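Local coordinates for protein glycoside Hydrolase (PDB 5TA0) that probably hydrolyses agarose and its oligosaccharides as a family GH86 glycoside hydrolase, here a point variant in complex with neoagarooctaose, at residues 291-302 against 594-605. Numbering follows the deposited sequence.
Sequences KQMYRKGSNMEA and DVQKDRASFFGV. With EDO (1,2-ethanediol), chain U; EDO (1,2-ethanediol), chain P.
Helix 298-302 crosses strand 602-605 at 76°, the two axes coming within 5.2 Å, the closest CA pair being Asn299 and Gly604, 4.1 Å apart. Val605 N donates to Ser298 O (3.1 Å), an oxygen that also accepts the helical bond from Ala302 N. Asn299 turns its amide toward the strand, CG anti to the backbone N (chi1 178°), and ND2 donates a hydrogen bond to Phe603 O, 3.0 Å away and nearly in the amide plane. Gln596 NE2 takes the other face of the same carbonyl, and Gln596 OE1 accepts from Arg599 NE and Phe603 N, tying the loop to its strand. Asn299 ND2 also lies over the centre of the Arg599 guanidinium, whose NH2 forms a salt bridge with Glu253. The contact joins the (alpha/beta)6 barrel, which holds the glycan pocket, to the C-terminal beta domain: strand 602-609 edges a five-stranded sheet, and helix 298-315 follows the barrel strand 277-285. Ala302 CB rests on the Phe603 ring face in a CH-pi contact, 3.6 Å from the centroid, and touches Val605 CG2. At the far end Asp598 OD2 receives Gln292 N on its anti lone pair (2.9 Å, nearly straight at 175° at the hydrogen), and the Lys291 and Asp598 side chains cross at about a right angle.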
loop_
_atom_site.group_PDB
_atom_site.type_symbol
_atom_site.label_atom_id
_atom_site.label_comp_id
_atom_site.label_asym_id
_atom_site.label_seq_id
_atom_site.Cartn_x
_atom_site.Cartn_y
_atom_site.Cartn_z
ATOM N N LYS A 291 9.498 -21.034 3.704
ATOM C CA LYS A 291 10.379 -19.871 3.716
ATOM C C LYS A 291 9.605 -18.588 4.022
ATOM O O LYS A 291 8.400 -18.471 3.698
ATOM C CB LYS A 291 11.080 -19.714 2.377
ATOM C CG LYS A 291 11.842 -20.951 1.908
ATOM C CD LYS A 291 13.114 -21.158 2.695
ATOM C CE LYS A 291 13.889 -22.379 2.196
ATOM N NZ LYS A 291 14.776 -22.897 3.270
ATOM N N GLN A 292 10.282 -17.662 4.706
ATOM C CA GLN A 292 9.711 -16.368 5.130
ATOM C C GLN A 292 10.413 -15.221 4.416
ATOM O O GLN A 292 11.533 -14.853 4.778
ATOM C CB GLN A 292 9.861 -16.175 6.643
ATOM C CG GLN A 292 8.701 -16.688 7.492
ATOM C CD GLN A 292 8.911 -16.527 8.990
ATOM O OE1 GLN A 292 8.405 -15.585 9.625
ATOM N NE2 GLN A 292 9.657 -17.455 9.576
ATOM N N MET A 293 9.754 -14.663 3.398
ATOM C CA MET A 293 10.339 -13.612 2.567
ATOM C C MET A 293 9.465 -12.369 2.658
ATOM O O MET A 293 8.381 -12.293 2.060
ATOM C CB MET A 293 10.483 -14.072 1.122
ATOM C CG MET A 293 11.487 -15.203 0.984
ATOM S SD MET A 293 11.437 -16.010 -0.616
ATOM C CE MET A 293 9.974 -16.986 -0.349
ATOM N N TYR A 294 9.931 -11.412 3.448
ATOM C CA TYR A 294 9.141 -10.228 3.799
ATOM C C TYR A 294 9.484 -9.004 2.984
ATOM O O TYR A 294 10.640 -8.787 2.598
ATOM C CB TYR A 294 9.318 -9.911 5.280
ATOM C CG TYR A 294 8.632 -10.957 6.138
ATOM C CD1 TYR A 294 7.252 -11.097 6.117
ATOM C CD2 TYR A 294 9.352 -11.855 6.916
ATOM C CE1 TYR A 294 6.614 -12.067 6.848
ATOM C CE2 TYR A 294 8.707 -12.820 7.654
ATOM C CZ TYR A 294 7.351 -12.932 7.628
ATOM O OH TYR A 294 6.689 -13.885 8.355
ATOM N N ARG A 295 8.447 -8.221 2.706
ATOM C CA ARG A 295 8.580 -6.851 2.242
ATOM C C ARG A 295 8.519 -5.875 3.430
ATOM O O ARG A 295 9.219 -4.847 3.434
ATOM C CB ARG A 295 7.476 -6.523 1.257
ATOM C CG ARG A 295 7.499 -7.383 0.002
ATOM C CD ARG A 295 6.475 -6.923 -1.011
ATOM N NE ARG A 295 6.452 -7.804 -2.166
ATOM C CZ ARG A 295 7.155 -7.650 -3.287
ATOM N NH1 ARG A 295 7.954 -6.602 -3.488
ATOM N NH2 ARG A 295 7.040 -8.577 -4.230
ATOM N N LYS A 296 7.633 -6.145 4.398
ATOM C CA LYS A 296 7.531 -5.278 5.557
ATOM C C LYS A 296 8.912 -5.087 6.168
ATOM O O LYS A 296 9.750 -6.009 6.175
ATOM C CB LYS A 296 6.525 -5.778 6.581
ATOM C CG LYS A 296 6.808 -7.137 7.248
ATOM C CD LYS A 296 5.649 -7.461 8.183
ATOM C CE LYS A 296 5.700 -8.850 8.778
ATOM N NZ LYS A 296 6.489 -8.904 10.041
ATOM N N GLY A 297 9.180 -3.868 6.606
ATOM C CA GLY A 297 10.523 -3.467 6.994
ATOM C C GLY A 297 11.297 -2.838 5.873
ATOM O O GLY A 297 10.725 -2.147 5.022
ATOM N N SER A 298 12.621 -3.030 5.860
ATOM C CA SER A 298 13.480 -2.264 4.980
ATOM C C SER A 298 13.307 -2.542 3.486
ATOM O O SER A 298 13.660 -1.693 2.656
ATOM C CB SER A 298 14.965 -2.426 5.346
ATOM O OG SER A 298 15.514 -3.682 4.911
ATOM N N ASN A 299 12.851 -3.751 3.148
ATOM C CA ASN A 299 12.694 -4.113 1.720
ATOM C C ASN A 299 11.695 -3.192 0.987
ATOM O O ASN A 299 12.040 -2.586 -0.017
ATOM C CB ASN A 299 12.326 -5.598 1.614
ATOM C CG ASN A 299 12.089 -6.064 0.193
ATOM O OD1 ASN A 299 10.949 -6.301 -0.208
ATOM N ND2 ASN A 299 13.145 -6.155 -0.596
ATOM N N MET A 300 10.474 -3.066 1.496
ATOM C CA MET A 300 9.503 -2.180 0.835
ATOM C C MET A 300 9.925 -0.714 0.871
ATOM O O MET A 300 9.598 0.045 -0.037
ATOM C CB MET A 300 8.090 -2.376 1.391
ATOM C CG MET A 300 7.872 -1.933 2.809
ATOM S SD MET A 300 6.269 -2.400 3.487
ATOM C CE MET A 300 5.190 -1.189 2.746
ATOM N N GLU A 301 10.708 -0.337 1.872
ATOM C CA GLU A 301 11.264 1.013 1.879
ATOM C C GLU A 301 12.171 1.248 0.652
ATOM O O GLU A 301 12.174 2.318 0.042
ATOM C CB GLU A 301 12.059 1.264 3.170
ATOM C CG GLU A 301 11.228 1.313 4.447
ATOM C CD GLU A 301 10.228 2.449 4.462
ATOM O OE1 GLU A 301 10.597 3.582 4.105
ATOM O OE2 GLU A 301 9.060 2.187 4.794
ATOM N N ALA A 302 12.951 0.225 0.299
ATOM C CA ALA A 302 13.835 0.292 -0.864
ATOM C C ALA A 302 13.039 0.340 -2.174
ATOM O O ALA A 302 13.374 1.107 -3.063
ATOM C CB ALA A 302 14.810 -0.873 -0.860
ATOM N N ASP A 594 13.776 -7.478 9.094
ATOM C CA ASP A 594 14.504 -8.738 9.188
ATOM C C ASP A 594 15.727 -8.794 8.285
ATOM O O ASP A 594 15.873 -8.015 7.340
ATOM C CB ASP A 594 13.561 -9.930 8.958
ATOM C CG ASP A 594 13.241 -10.171 7.509
ATOM O OD1 ASP A 594 12.372 -9.455 6.957
ATOM O OD2 ASP A 594 13.833 -11.076 6.887
ATOM N N VAL A 595 16.631 -9.732 8.573
ATOM C CA VAL A 595 17.895 -9.814 7.820
ATOM C C VAL A 595 17.767 -10.467 6.435
ATOM O O VAL A 595 18.749 -10.570 5.705
ATOM C CB VAL A 595 19.037 -10.505 8.616
ATOM C CG1 VAL A 595 19.335 -9.727 9.889
ATOM C CG2 VAL A 595 18.716 -11.971 8.899
ATOM N N GLN A 596 16.552 -10.883 6.073
ATOM C CA GLN A 596 16.235 -11.336 4.728
ATOM C C GLN A 596 16.912 -12.683 4.414
ATOM O O GLN A 596 17.276 -12.936 3.264
ATOM C CB GLN A 596 16.562 -10.266 3.672
ATOM C CG GLN A 596 15.879 -8.948 3.976
ATOM C CD GLN A 596 15.974 -7.936 2.855
ATOM O OE1 GLN A 596 16.338 -8.257 1.726
ATOM N NE2 GLN A 596 15.610 -6.679 3.168
ATOM N N LYS A 597 17.034 -13.532 5.444
ATOM C CA LYS A 597 17.765 -14.821 5.316
ATOM C C LYS A 597 17.273 -15.692 4.147
ATOM O O LYS A 597 18.073 -16.208 3.362
ATOM C CB LYS A 597 17.639 -15.621 6.619
ATOM C CG LYS A 597 18.385 -16.946 6.669
ATOM C CD LYS A 597 18.113 -17.643 7.998
ATOM N N ASP A 598 15.950 -15.848 4.019
ATOM C CA ASP A 598 15.375 -16.716 2.985
ATOM C C ASP A 598 15.222 -16.052 1.619
ATOM O O ASP A 598 14.961 -16.716 0.619
ATOM C CB ASP A 598 14.002 -17.270 3.408
ATOM C CG ASP A 598 14.059 -18.174 4.630
ATOM O OD1 ASP A 598 15.153 -18.718 4.938
ATOM O OD2 ASP A 598 13.026 -18.343 5.303
ATOM N N ARG A 599 15.392 -14.729 1.554
ATOM C CA ARG A 599 15.475 -14.062 0.269
ATOM C C ARG A 599 16.811 -14.385 -0.382
ATOM O O ARG A 599 17.804 -14.635 0.301
ATOM C CB ARG A 599 15.293 -12.553 0.420
ATOM C CG ARG A 599 13.875 -12.139 0.864
ATOM C CD ARG A 599 13.691 -10.650 1.144
ATOM N NE ARG A 599 14.622 -9.911 0.341
ATOM C CZ ARG A 599 14.526 -9.673 -0.963
ATOM N NH1 ARG A 599 13.475 -10.015 -1.684
ATOM N NH2 ARG A 599 15.537 -9.113 -1.539
ATOM N N ALA A 600 16.820 -14.359 -1.700
ATOM C CA ALA A 600 18.010 -14.726 -2.460
ATOM C C ALA A 600 19.159 -13.744 -2.280
ATOM O O ALA A 600 20.317 -14.097 -2.495
ATOM C CB ALA A 600 17.678 -14.886 -3.942
ATOM N N SER A 601 18.851 -12.493 -1.929
ATOM C CA SER A 601 19.840 -11.464 -1.648
ATOM C C SER A 601 19.168 -10.458 -0.730
ATOM O O SER A 601 17.937 -10.530 -0.515
ATOM C CB SER A 601 20.280 -10.762 -2.931
ATOM O OG SER A 601 19.202 -10.001 -3.490
ATOM N N PHE A 602 19.962 -9.533 -0.216
ATOM C CA PHE A 602 19.459 -8.425 0.598
ATOM C C PHE A 602 19.123 -7.249 -0.301
ATOM O O PHE A 602 19.934 -6.808 -1.076
ATOM C CB PHE A 602 20.509 -7.960 1.618
ATOM C CG PHE A 602 20.003 -6.851 2.503
ATOM C CD1 PHE A 602 20.180 -5.498 2.166
ATOM C CD2 PHE A 602 19.304 -7.161 3.648
ATOM C CE1 PHE A 602 19.662 -4.514 2.987
ATOM C CE2 PHE A 602 18.782 -6.178 4.460
ATOM C CZ PHE A 602 18.962 -4.860 4.134
ATOM N N PHE A 603 17.905 -6.733 -0.168
ATOM C CA PHE A 603 17.523 -5.435 -0.774
ATOM C C PHE A 603 16.718 -4.675 0.261
ATOM O O PHE A 603 15.641 -5.113 0.664
ATOM C CB PHE A 603 16.724 -5.628 -2.069
ATOM C CG PHE A 603 16.346 -4.335 -2.769
ATOM C CD1 PHE A 603 17.258 -3.300 -2.944
ATOM C CD2 PHE A 603 15.067 -4.167 -3.294
ATOM C CE1 PHE A 603 16.898 -2.148 -3.609
ATOM C CE2 PHE A 603 14.707 -3.016 -3.971
ATOM C CZ PHE A 603 15.627 -2.002 -4.132
ATOM N N GLY A 604 17.273 -3.566 0.743
ATOM C CA GLY A 604 16.616 -2.803 1.804
ATOM C C GLY A 604 17.254 -1.463 2.010
ATOM O O GLY A 604 18.418 -1.245 1.638
ATOM N N VAL A 605 16.496 -0.554 2.635
ATOM C CA VAL A 605 17.039 0.738 3.062
ATOM C C VAL A 605 17.577 0.652 4.489
ATOM O O VAL A 605 16.847 0.291 5.416
ATOM C CB VAL A 605 15.970 1.835 2.943
ATOM C CG1 VAL A 605 16.407 3.123 3.627
ATOM C CG2 VAL A 605 15.645 2.080 1.495
HETATM C C1 EDO U . 10.104 -10.174 -0.175
HETATM O O1 EDO U . 10.720 -9.120 -0.880
HETATM C C2 EDO U . 9.405 -11.093 -1.139
HETATM O O2 EDO U . 8.097 -11.228 -0.645
HETATM C C1 EDO P . 21.635 -9.629 5.703
HETATM O O1 EDO P . 21.282 -11.021 5.694
HETATM C C2 EDO P . 22.997 -9.499 5.048
HETATM O O2 EDO P . 22.956 -10.030 3.717
HETATM O O HOH W 1 16.982 -20.303 3.622
HETATM O O HOH W 2 12.533 -12.013 4.574
HETATM O O HOH W 3 13.946 -15.264 6.048
HETATM O O HOH W 4 12.700 -8.624 4.256
HETATM O O HOH W 5 10.924 -7.517 8.103
HETATM O O HOH W 6 14.676 -5.998 6.001
#